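Local coordinates for isochorismatase family protein family (Burkholderia thailandensis, PDB 3TXY), which is of unknown function but belongs to the isochorismatase family and may be a hydrolase, at residues Pro8-Pro12 with Thr127-Leu131; Thr13-Val17 with Leu45-Phe49; Val38-Thr42 with Asp159-Thr163; Val140-Arg145 with Ile176-Leu180. One frame throughout, in Å; residues are numbered along the deposited sequence.

Contact 1 (Pro8-Pro12 with Thr127-Leu131)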
loop_
_atom_site.group_PDB
_atom_site.type_symbol
_atom_site.label_atom_id
_atom_site.label_comp_id
_atom_site.label_asym_id
_atom_site.label_seq_id
_atom_site.Cartn_x
_atom_site.Cartn_y
_atom_site.Cartn_z
ATOM N N PRO A 8 14.062 -8.470 -16.465
ATOM C CA PRO A 8 14.328 -7.687 -15.267
ATOM C C PRO A 8 15.729 -7.931 -14.740
ATOM O O PRO A 8 16.337 -8.967 -15.027
ATOM C CB PRO A 8 13.292 -8.222 -14.276
ATOM C CG PRO A 8 13.076 -9.631 -14.703
ATOM C CD PRO A 8 13.123 -9.570 -16.201
ATOM N N THR A 9 16.241 -6.972 -13.986
ATOM C CA THR A 9 17.495 -7.146 -13.288
ATOM C C THR A 9 17.223 -7.796 -11.941
ATOM O O THR A 9 16.404 -7.281 -11.156
ATOM C CB THR A 9 18.185 -5.804 -13.019
ATOM O OG1 THR A 9 18.419 -5.123 -14.259
ATOM C CG2 THR A 9 19.505 -6.042 -12.307
ATOM N N LEU A 10 17.904 -8.917 -11.681
ATOM C CA LEU A 10 17.735 -9.644 -10.430
ATOM C C LEU A 10 19.070 -9.974 -9.790
ATOM O O LEU A 10 19.958 -10.534 -10.452
ATOM C CB LEU A 10 16.995 -10.973 -10.666
ATOM C CG LEU A 10 15.497 -11.003 -10.937
ATOM C CD1 LEU A 10 15.117 -12.459 -11.130
ATOM C CD2 LEU A 10 14.727 -10.374 -9.790
ATOM N N ASN A 11 19.192 -9.689 -8.493
ATOM C CA ASN A 11 20.289 -10.233 -7.688
ATOM C C ASN A 11 20.088 -11.733 -7.457
ATOM O O ASN A 11 18.950 -12.210 -7.525
ATOM C CB ASN A 11 20.363 -9.489 -6.356
ATOM C CG ASN A 11 20.732 -8.044 -6.538
ATOM O OD1 ASN A 11 21.833 -7.750 -7.012
ATOM N ND2 ASN A 11 19.829 -7.131 -6.179
ATOM N N PRO A 12 21.179 -12.490 -7.186
ATOM C CA PRO A 12 21.041 -13.931 -6.918
ATOM C C PRO A 12 20.199 -14.268 -5.688
ATOM O O PRO A 12 19.641 -15.361 -5.587
ATOM C CB PRO A 12 22.480 -14.399 -6.673
ATOM C CG PRO A 12 23.355 -13.328 -7.195
ATOM C CD PRO A 12 22.581 -12.043 -7.150
ATOM N N THR A 127 17.225 -10.218 -0.959
ATOM C CA THR A 127 17.200 -8.797 -1.291
ATOM C C THR A 127 16.129 -8.452 -2.333
ATOM O O THR A 127 15.711 -7.301 -2.420
ATOM C CB THR A 127 18.563 -8.355 -1.855
ATOM O OG1 THR A 127 18.832 -9.107 -3.044
ATOM C CG2 THR A 127 19.667 -8.592 -0.826
ATOM N N ASP A 128 15.692 -9.457 -3.109
ATOM C CA ASP A 128 14.834 -9.276 -4.261
ATOM C C ASP A 128 13.628 -10.214 -4.092
ATOM O O ASP A 128 13.792 -11.376 -3.701
ATOM C CB ASP A 128 15.560 -9.676 -5.561
ATOM C CG ASP A 128 16.714 -8.730 -5.951
ATOM O OD1 ASP A 128 17.392 -8.160 -5.061
ATOM O OD2 ASP A 128 16.965 -8.597 -7.177
ATOM N N ILE A 129 12.429 -9.721 -4.376
ATOM C CA ILE A 129 11.247 -10.590 -4.408
ATOM C C ILE A 129 10.569 -10.555 -5.771
ATOM O O ILE A 129 10.441 -9.498 -6.400
ATOM C CB ILE A 129 10.231 -10.360 -3.251
ATOM C CG1 ILE A 129 9.507 -9.015 -3.338
ATOM C CG2 ILE A 129 10.910 -10.502 -1.892
ATOM C CD1 ILE A 129 8.391 -8.886 -2.297
ATOM N N VAL A 130 10.172 -11.739 -6.225
ATOM C CA VAL A 130 9.371 -11.908 -7.418
ATOM C C VAL A 130 7.967 -12.256 -6.946
ATOM O O VAL A 130 7.752 -13.257 -6.265
ATOM C CB VAL A 130 9.971 -12.973 -8.356
ATOM C CG1 VAL A 130 8.990 -13.322 -9.481
ATOM C CG2 VAL A 130 11.310 -12.459 -8.892
ATOM N N LEU A 131 7.018 -11.398 -7.321
ATOM C CA LEU A 131 5.661 -11.436 -6.813
ATOM C C LEU A 131 4.653 -11.942 -7.842
ATOM O O LEU A 131 4.613 -11.488 -8.985
ATOM C CB LEU A 131 5.301 -10.026 -6.358
ATOM C CG LEU A 131 4.496 -9.694 -5.124
ATOM C CD1 LEU A 131 4.726 -10.574 -3.896
ATOM C CD2 LEU A 131 4.798 -8.220 -4.789
HETATM O O HOH W 1 17.281 -6.317 -8.481
#

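Contact 2 (Thr13-Val17 with Leu45-Phe49)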
loop_
_atom_site.group_PDB
_atom_site.type_symbol
_atom_site.label_atom_id
_atom_site.label_comp_id
_atom_site.label_asym_id
_atom_site.label_seq_id
_atom_site.Cartn_x
_atom_site.Cartn_y
_atom_site.Cartn_z
ATOM N N THR A 13 20.184 -13.330 -4.750
ATOM C CA THR A 13 19.491 -13.429 -3.474
ATOM C C THR A 13 18.019 -13.056 -3.663
ATOM O O THR A 13 17.558 -11.996 -3.213
ATOM C CB THR A 13 20.196 -12.501 -2.464
ATOM O OG1 THR A 13 20.459 -11.206 -3.061
ATOM C CG2 THR A 13 21.509 -13.123 -2.048
ATOM N N VAL A 14 17.303 -13.931 -4.363
ATOM C CA VAL A 14 15.931 -13.680 -4.772
ATOM C C VAL A 14 14.984 -14.785 -4.290
ATOM O O VAL A 14 15.331 -15.951 -4.305
ATOM C CB VAL A 14 15.814 -13.520 -6.316
ATOM C CG1 VAL A 14 16.156 -14.820 -7.034
ATOM C CG2 VAL A 14 14.424 -13.019 -6.709
ATOM N N ALA A 15 13.793 -14.373 -3.866
ATOM C CA ALA A 15 12.703 -15.252 -3.469
ATOM C C ALA A 15 11.453 -15.043 -4.324
ATOM O O ALA A 15 11.188 -13.935 -4.819
ATOM C CB ALA A 15 12.367 -15.026 -1.994
ATOM N N LEU A 16 10.702 -16.131 -4.497
ATOM C CA LEU A 16 9.376 -16.120 -5.125
ATOM C C LEU A 16 8.342 -16.001 -4.006
ATOM O O LEU A 16 8.370 -16.775 -3.059
ATOM C CB LEU A 16 9.122 -17.415 -5.915
ATOM C CG LEU A 16 7.848 -17.474 -6.778
ATOM C CD1 LEU A 16 7.884 -16.501 -7.952
ATOM C CD2 LEU A 16 7.632 -18.894 -7.306
ATOM N N VAL A 17 7.451 -15.015 -4.109
ATOM C CA VAL A 17 6.401 -14.792 -3.115
ATOM C C VAL A 17 5.059 -14.774 -3.846
ATOM O O VAL A 17 4.842 -13.935 -4.715
ATOM C CB VAL A 17 6.603 -13.461 -2.367
ATOM C CG1 VAL A 17 5.462 -13.215 -1.367
ATOM C CG2 VAL A 17 7.956 -13.475 -1.662
ATOM N N LEU A 45 7.257 -21.164 -12.203
ATOM C CA LEU A 45 8.318 -20.354 -11.622
ATOM C C LEU A 45 8.919 -20.992 -10.358
ATOM O O LEU A 45 10.132 -20.962 -10.153
ATOM C CB LEU A 45 7.796 -18.942 -11.307
ATOM C CG LEU A 45 7.667 -18.011 -12.506
ATOM C CD1 LEU A 45 6.898 -16.767 -12.085
ATOM C CD2 LEU A 45 9.056 -17.634 -13.012
ATOM N N ALA A 46 8.055 -21.539 -9.508
ATOM C CA ALA A 46 8.465 -22.202 -8.274
ATOM C C ALA A 46 9.462 -23.310 -8.599
ATOM O O ALA A 46 10.484 -23.467 -7.928
ATOM C CB ALA A 46 7.253 -22.778 -7.573
ATOM N N ASN A 47 9.185 -24.057 -9.655
ATOM C CA ASN A 47 10.124 -25.116 -10.084
ATOM C C ASN A 47 11.506 -24.536 -10.425
ATOM O O ASN A 47 12.531 -25.076 -10.020
ATOM C CB ASN A 47 9.567 -25.891 -11.272
ATOM C CG ASN A 47 8.362 -26.733 -10.906
ATOM O OD1 ASN A 47 8.089 -26.986 -9.726
ATOM N ND2 ASN A 47 7.610 -27.147 -11.915
ATOM N N ALA A 48 11.506 -23.406 -11.129
ATOM C CA ALA A 48 12.747 -22.716 -11.498
ATOM C C ALA A 48 13.513 -22.196 -10.271
ATOM O O ALA A 48 14.751 -22.290 -10.219
ATOM C CB ALA A 48 12.437 -21.589 -12.465
ATOM N N PHE A 49 12.781 -21.667 -9.288
ATOM C CA PHE A 49 13.372 -21.253 -8.015
ATOM C C PHE A 49 13.947 -22.422 -7.209
ATOM O O PHE A 49 15.116 -22.379 -6.805
ATOM C CB PHE A 49 12.359 -20.448 -7.188
ATOM C CG PHE A 49 12.329 -18.985 -7.553
ATOM C CD1 PHE A 49 11.758 -18.562 -8.752
ATOM C CD2 PHE A 49 12.915 -18.027 -6.725
ATOM C CE1 PHE A 49 11.741 -17.206 -9.101
ATOM C CE2 PHE A 49 12.927 -16.689 -7.082
ATOM C CZ PHE A 49 12.328 -16.271 -8.254
#

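Contact 3 (Val38-Thr42 with Asp159-Thr163)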
loop_
_atom_site.group_PDB
_atom_site.type_symbol
_atom_site.label_atom_id
_atom_site.label_comp_id
_atom_site.label_asym_id
_atom_site.label_seq_id
_atom_site.Cartn_x
_atom_site.Cartn_y
_atom_site.Cartn_z
ATOM N N VAL A 38 -2.916 -18.394 -13.192
ATOM C CA VAL A 38 -2.012 -17.771 -12.226
ATOM C C VAL A 38 -1.345 -18.852 -11.388
ATOM O O VAL A 38 -0.146 -18.806 -11.147
ATOM C CB VAL A 38 -2.742 -16.772 -11.307
ATOM C CG1 VAL A 38 -1.813 -16.283 -10.217
ATOM C CG2 VAL A 38 -3.309 -15.622 -12.125
ATOM N N VAL A 39 -2.132 -19.833 -10.961
ATOM C CA VAL A 39 -1.612 -20.990 -10.233
ATOM C C VAL A 39 -0.572 -21.734 -11.072
ATOM O O VAL A 39 0.522 -22.019 -10.597
ATOM C CB VAL A 39 -2.747 -21.946 -9.785
ATOM C CG1 VAL A 39 -2.170 -23.260 -9.234
ATOM C CG2 VAL A 39 -3.626 -21.269 -8.738
ATOM N N ALA A 40 -0.893 -22.009 -12.333
ATOM C CA ALA A 40 0.017 -22.785 -13.200
ATOM C C ALA A 40 1.337 -22.061 -13.406
ATOM O O ALA A 40 2.411 -22.649 -13.306
ATOM C CB ALA A 40 -0.630 -23.051 -14.547
ATOM N N LYS A 41 1.243 -20.767 -13.696
ATOM C CA LYS A 41 2.433 -19.956 -13.955
ATOM C C LYS A 41 3.320 -19.901 -12.733
ATOM O O LYS A 41 4.555 -19.950 -12.822
ATOM C CB LYS A 41 1.997 -18.547 -14.275
ATOM C CG LYS A 41 2.944 -17.805 -15.149
ATOM C CD LYS A 41 2.633 -18.129 -16.590
ATOM C CE LYS A 41 3.735 -18.923 -17.213
ATOM N NZ LYS A 41 3.371 -19.085 -18.649
ATOM N N THR A 42 2.682 -19.780 -11.573
ATOM C CA THR A 42 3.401 -19.684 -10.311
ATOM C C THR A 42 4.146 -20.994 -10.021
ATOM O O THR A 42 5.310 -20.972 -9.612
ATOM C CB THR A 42 2.436 -19.348 -9.158
ATOM O OG1 THR A 42 1.878 -18.035 -9.381
ATOM C CG2 THR A 42 3.162 -19.360 -7.829
ATOM N N ASP A 159 1.959 -11.843 -16.112
ATOM C CA ASP A 159 1.104 -12.972 -16.480
ATOM C C ASP A 159 0.899 -13.965 -15.341
ATOM O O ASP A 159 0.431 -15.089 -15.564
ATOM C CB ASP A 159 1.586 -13.645 -17.777
ATOM C CG ASP A 159 3.026 -14.096 -17.732
ATOM O OD1 ASP A 159 3.793 -13.687 -16.841
ATOM O OD2 ASP A 159 3.400 -14.887 -18.639
ATOM N N ALA A 160 1.228 -13.546 -14.112
ATOM C CA ALA A 160 0.881 -14.323 -12.927
ATOM C C ALA A 160 0.303 -13.459 -11.815
ATOM O O ALA A 160 0.382 -13.838 -10.647
ATOM C CB ALA A 160 2.089 -15.120 -12.431
ATOM N N VAL A 161 -0.267 -12.311 -12.180
ATOM C CA VAL A 161 -1.132 -11.524 -11.312
ATOM C C VAL A 161 -2.416 -11.198 -12.085
ATOM O O VAL A 161 -2.357 -10.824 -13.270
ATOM C CB VAL A 161 -0.462 -10.228 -10.772
ATOM C CG1 VAL A 161 0.768 -10.579 -9.928
ATOM C CG2 VAL A 161 -0.087 -9.239 -11.888
ATOM N N SER A 162 -3.563 -11.349 -11.417
ATOM C CA SER A 162 -4.856 -11.031 -12.017
ATOM C C SER A 162 -5.746 -10.288 -11.038
ATOM O O SER A 162 -5.527 -10.299 -9.820
ATOM C CB SER A 162 -5.541 -12.293 -12.549
ATOM O OG SER A 162 -4.785 -12.862 -13.598
ATOM N N THR A 163 -6.747 -9.625 -11.591
ATOM C CA THR A 163 -7.611 -8.752 -10.807
ATOM C C THR A 163 -8.996 -8.636 -11.453
ATOM O O THR A 163 -9.338 -9.439 -12.324
ATOM C CB THR A 163 -6.911 -7.395 -10.553
ATOM O OG1 THR A 163 -7.650 -6.645 -9.592
ATOM C CG2 THR A 163 -6.698 -6.567 -11.839
#

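Contact 4 (Val140-Arg145 with Ile176-Leu180)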
loop_
_atom_site.group_PDB
_atom_site.type_symbol
_atom_site.label_atom_id
_atom_site.label_comp_id
_atom_site.label_asym_id
_atom_site.label_seq_id
_atom_site.Cartn_x
_atom_site.Cartn_y
_atom_site.Cartn_z
ATOM N N VAL A 140 -1.549 -8.286 -3.753
ATOM C CA VAL A 140 -0.285 -8.157 -4.481
ATOM C C VAL A 140 0.274 -6.741 -4.300
ATOM O O VAL A 140 1.409 -6.564 -3.856
ATOM C CB VAL A 140 -0.438 -8.499 -5.967
ATOM C CG1 VAL A 140 0.850 -8.136 -6.731
ATOM C CG2 VAL A 140 -0.832 -9.978 -6.124
ATOM N N GLU A 141 -0.537 -5.733 -4.602
ATOM C CA GLU A 141 -0.055 -4.349 -4.560
ATOM C C GLU A 141 0.351 -3.897 -3.157
ATOM O O GLU A 141 1.370 -3.230 -2.982
ATOM C CB GLU A 141 -1.092 -3.396 -5.136
ATOM C CG GLU A 141 -0.644 -1.936 -5.095
ATOM C CD GLU A 141 -1.473 -1.048 -5.994
ATOM O OE1 GLU A 141 -2.126 -1.580 -6.927
ATOM O OE2 GLU A 141 -1.466 0.189 -5.768
ATOM N N SER A 142 -0.451 -4.236 -2.144
ATOM C CA SER A 142 -0.123 -3.859 -0.763
ATOM C C SER A 142 1.206 -4.480 -0.326
ATOM O O SER A 142 2.020 -3.830 0.346
ATOM C CB SER A 142 -1.232 -4.268 0.196
ATOM O OG SER A 142 -2.333 -3.366 0.146
ATOM N N THR A 143 1.432 -5.731 -0.721
ATOM C CA THR A 143 2.694 -6.391 -0.421
ATOM C C THR A 143 3.840 -5.706 -1.173
ATOM O O THR A 143 4.919 -5.471 -0.594
ATOM C CB THR A 143 2.625 -7.893 -0.804
ATOM O OG1 THR A 143 1.522 -8.514 -0.112
ATOM C CG2 THR A 143 3.940 -8.601 -0.454
ATOM N N ALA A 144 3.596 -5.378 -2.447
ATOM C CA ALA A 144 4.580 -4.699 -3.300
ATOM C C ALA A 144 4.973 -3.325 -2.714
ATOM O O ALA A 144 6.160 -2.999 -2.585
ATOM C CB ALA A 144 4.024 -4.532 -4.715
ATOM N N ARG A 145 3.965 -2.537 -2.358
ATOM C CA ARG A 145 4.203 -1.243 -1.741
ATOM C C ARG A 145 5.027 -1.328 -0.453
ATOM O O ARG A 145 5.969 -0.577 -0.253
ATOM C CB ARG A 145 2.870 -0.574 -1.447
ATOM C CG ARG A 145 2.215 0.008 -2.690
ATOM C CD ARG A 145 0.870 0.628 -2.328
ATOM N NE ARG A 145 0.166 1.169 -3.488
ATOM C CZ ARG A 145 0.021 2.460 -3.785
ATOM N NH1 ARG A 145 0.515 3.414 -3.004
ATOM N NH2 ARG A 145 -0.654 2.789 -4.880
ATOM N N ILE A 176 1.530 2.266 -11.205
ATOM C CA ILE A 176 2.044 2.072 -9.853
ATOM C C ILE A 176 3.302 1.241 -9.811
ATOM O O ILE A 176 4.297 1.681 -9.312
ATOM C CB ILE A 176 1.021 1.392 -8.908
ATOM C CG1 ILE A 176 -0.317 2.143 -8.907
ATOM C CG2 ILE A 176 1.603 1.318 -7.496
ATOM C CD1 ILE A 176 -0.239 3.584 -8.430
ATOM N N PHE A 177 3.242 0.010 -10.295
ATOM C CA PHE A 177 4.348 -0.916 -10.112
ATOM C C PHE A 177 5.683 -0.443 -10.712
ATOM O O PHE A 177 6.724 -0.671 -10.103
ATOM C CB PHE A 177 3.990 -2.294 -10.635
ATOM C CG PHE A 177 2.892 -2.984 -9.863
ATOM C CD1 PHE A 177 2.540 -2.594 -8.573
ATOM C CD2 PHE A 177 2.254 -4.077 -10.423
ATOM C CE1 PHE A 177 1.541 -3.267 -7.886
ATOM C CE2 PHE A 177 1.261 -4.744 -9.744
ATOM C CZ PHE A 177 0.903 -4.349 -8.472
ATOM N N PRO A 178 5.658 0.199 -11.899
ATOM C CA PRO A 178 6.934 0.701 -12.452
ATOM C C PRO A 178 7.640 1.711 -11.545
ATOM O O PRO A 178 8.849 1.894 -11.680
ATOM C CB PRO A 178 6.515 1.351 -13.780
ATOM C CG PRO A 178 5.245 0.677 -14.146
ATOM C CD PRO A 178 4.544 0.451 -12.830
ATOM N N LYS A 179 6.905 2.353 -10.635
ATOM C CA LYS A 179 7.486 3.316 -9.707
ATOM C C LYS A 179 8.094 2.715 -8.430
ATOM O O LYS A 179 8.885 3.403 -7.730
ATOM C CB LYS A 179 6.459 4.376 -9.328
ATOM C CG LYS A 179 5.904 5.109 -10.533
ATOM C CD LYS A 179 4.677 5.911 -10.193
ATOM C CE LYS A 179 4.294 6.863 -11.327
ATOM N NZ LYS A 179 2.847 7.179 -11.369
ATOM N N LEU A 180 7.733 1.465 -8.135
ATOM C CA LEU A 180 8.185 0.797 -6.926
ATOM C C LEU A 180 8.987 -0.470 -7.252
ATOM O O LEU A 180 9.510 -1.119 -6.358
ATOM C CB LEU A 180 6.999 0.526 -5.978
ATOM C CG LEU A 180 5.843 -0.339 -6.472
ATOM C CD1 LEU A 180 6.272 -1.761 -6.836
ATOM C CD2 LEU A 180 4.680 -0.383 -5.462
#

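Contact 1 (Pro8-Pro12 with Thr127-Leu131)
Polar pinning of a loop to a strand defines this contact: Pro8-Pro12, just ahead of strand 14-19, lies against the start of strand 128-134 at one end of the parallel sheet in an isochorismatase-type alpha/beta fold. Asp128 is the hub, because a carboxylate can accept several bonds at once. Asp128 OD2 takes the backbone N of Asn11 at 2.8 Å, and Asp128 OD1 takes Asn11 ND2 at 2.9 Å, so one asparagine grips both carboxylate oxygens. Asp128 OD1 also accepts from Thr127 OG1 at 2.7 Å and is bonded to Asn153 of the next strand. A water donates to OD2 of Asp128 (2.6 Å) and to O of Thr9 (3.0 Å), supplying both protons and so joining two acceptors that cannot bond each other. Thr127 OG1 is further linked to Thr13, where the loop passes into strand 14-19. Beneath this polar layer Leu10, which also touches helix 186-194, makes the loop's apolar contact with the strand: its CD2 lies 4.1 Å from CG2 of Val130.

Contact 2 (Thr13-Val17 with Leu45-Phe49)
Aromatic contact dominates where strand 14-17 meets helix 45-49. The ring of Phe49 lies flat beneath Leu16, whose CB stands 3.8 Å from the ring centroid and only 5° off its normal, a CH-pi contact over the face. The same ring reaches the strand backbone: Phe49 CE2 is 3.5 Å from both C of Ala15 and N of Leu16. The flat ring can lie close against the strand backbone while offering its face to Leu16.

Apolar side chains complete the contact. Val14 CG1 touches Phe49 CE2 at 3.7 Å, while Leu16 extends toward the preceding helical turn, its CD2 lying 4.0 Å from CB of Leu45 and 3.9 Å from CB of Ala46. The small methyl of Ala46 leaves room for Leu16, whose CD2 comes within 3.5 Å of N of Ala46.

These residues belong to a beta-alpha-beta crossover: helix 35-51 links strand 14-19 to its parallel neighbour 56-61. Accordingly the axes of strand 14-17 and helix 45-49 run roughly antiparallel (153°), 9.1 Å apart at closest approach.

The backbone polar groups are met elsewhere: Phe49 N donates to Leu45 O at 2.9 Å in the helix, and Ala15 pairs with Asp128 and Val130 of strand 128-134. Val56 touches both Leu16 and Phe49, while Leu193 of helix 186-194 packs against Val14 and Phe49.

Contact 3 (Val38-Thr42 with Asp159-Thr163)
Helix 38-42 comes close to a corner in the chain: the CA atoms of Val38 and Ala160 are 4.6 Å apart. Psi values of 15° at Asp159 and 24° at Ala160 break the extended course before it resumes at Val161, and this corner presents the backbone of Ala160 to the helix. A small residue suits the place. Ala160 CB meets Lys41 CB at 3.9 Å and Thr42 OG1 at 4.2 Å, while Ala160 O is 3.3 Å from CG1 of Val38.

The compact, branched Val38 fills the space next to Ser162, its CG2 lying 3.5 Å from that residue's OG, which is bonded to O of Gln33. Lys41 lays its aliphatic part over the corner, CG being 3.7 Å from O of Asp159. The charges stay apart, with Lys41 NZ and Asp159 OD2 at 4.2 Å, beyond a salt bridge; Asp159 OD1 is instead bonded to N of Ala186. Thr42 OG1 donates to O of Val38 at 2.8 Å.

The contact joins crossover helix 35-51 to the broken strand 153-162 of the alpha/beta fold. Thr42 also bonds to Thr132 of strand 128-134, while Val161, whose CA-to-CB bond points away from helix 38-42, packs on helix 136-149.

Contact 4 (Val140-Arg145 with Ile176-Leu180)
Helix 140-145 packs on the weakly bonded, kinked end of helix 166-180, on one face of the sheet; the axes of these short segments lie 10.7 Å apart at 22°. Phe177 (chi1 m) sends its ring between them: CE1 lies 3.8 Å from CG of Glu141, at the ring edge, and 4.2 Å from CB of Ala144, while CZ is 4.2 Å from CG1 of Val140. Leu180 adopts p,p and places CD2 3.7 Å from CG of Arg145; the small Ala144 leaves room for Leu180 CD1. Glu141 (t,t) and Arg145 (m,t,t) stand one turn apart, so that Glu141 OE2 receives both NH2 (2.9 Å) and NE (3.0 Å) of Arg145 in a salt bridge. Ile176 CD1 rests 3.7 Å from NH2 of Arg145. That guanidinium also reaches Asn137 and Ser142 of the second subunit. With its charges matched within one helix, the ion pair can lie buried at the dimer interface, while apolar side chains and the aliphatic parts of Glu141 and Arg145 pack the helices together.

How the contacts relate
Strands 14-19 and 128-134 are sheet neighbours, so contacts 1 and 2 join directly, with centres 9 Å apart: Val17 N lies 2.8 Å from O of Val130. Contacts 2 and 3 share helix 35-51 on one face of the sheet; contact 4 lies on the other. Strand residues bridge to it, since Leu131 CD2 of contact 1 is 3.8 Å from Ala144 CB and Val161 CG1 of contact 3 is 4.0 Å from Val140 CG1. In cysteine hydrolases of this family the nucleophile sits at the start of the helix corresponding to 136-149; here Gly139, immediately before contact 4, probably takes that position, which leaves the chemistry uncertain.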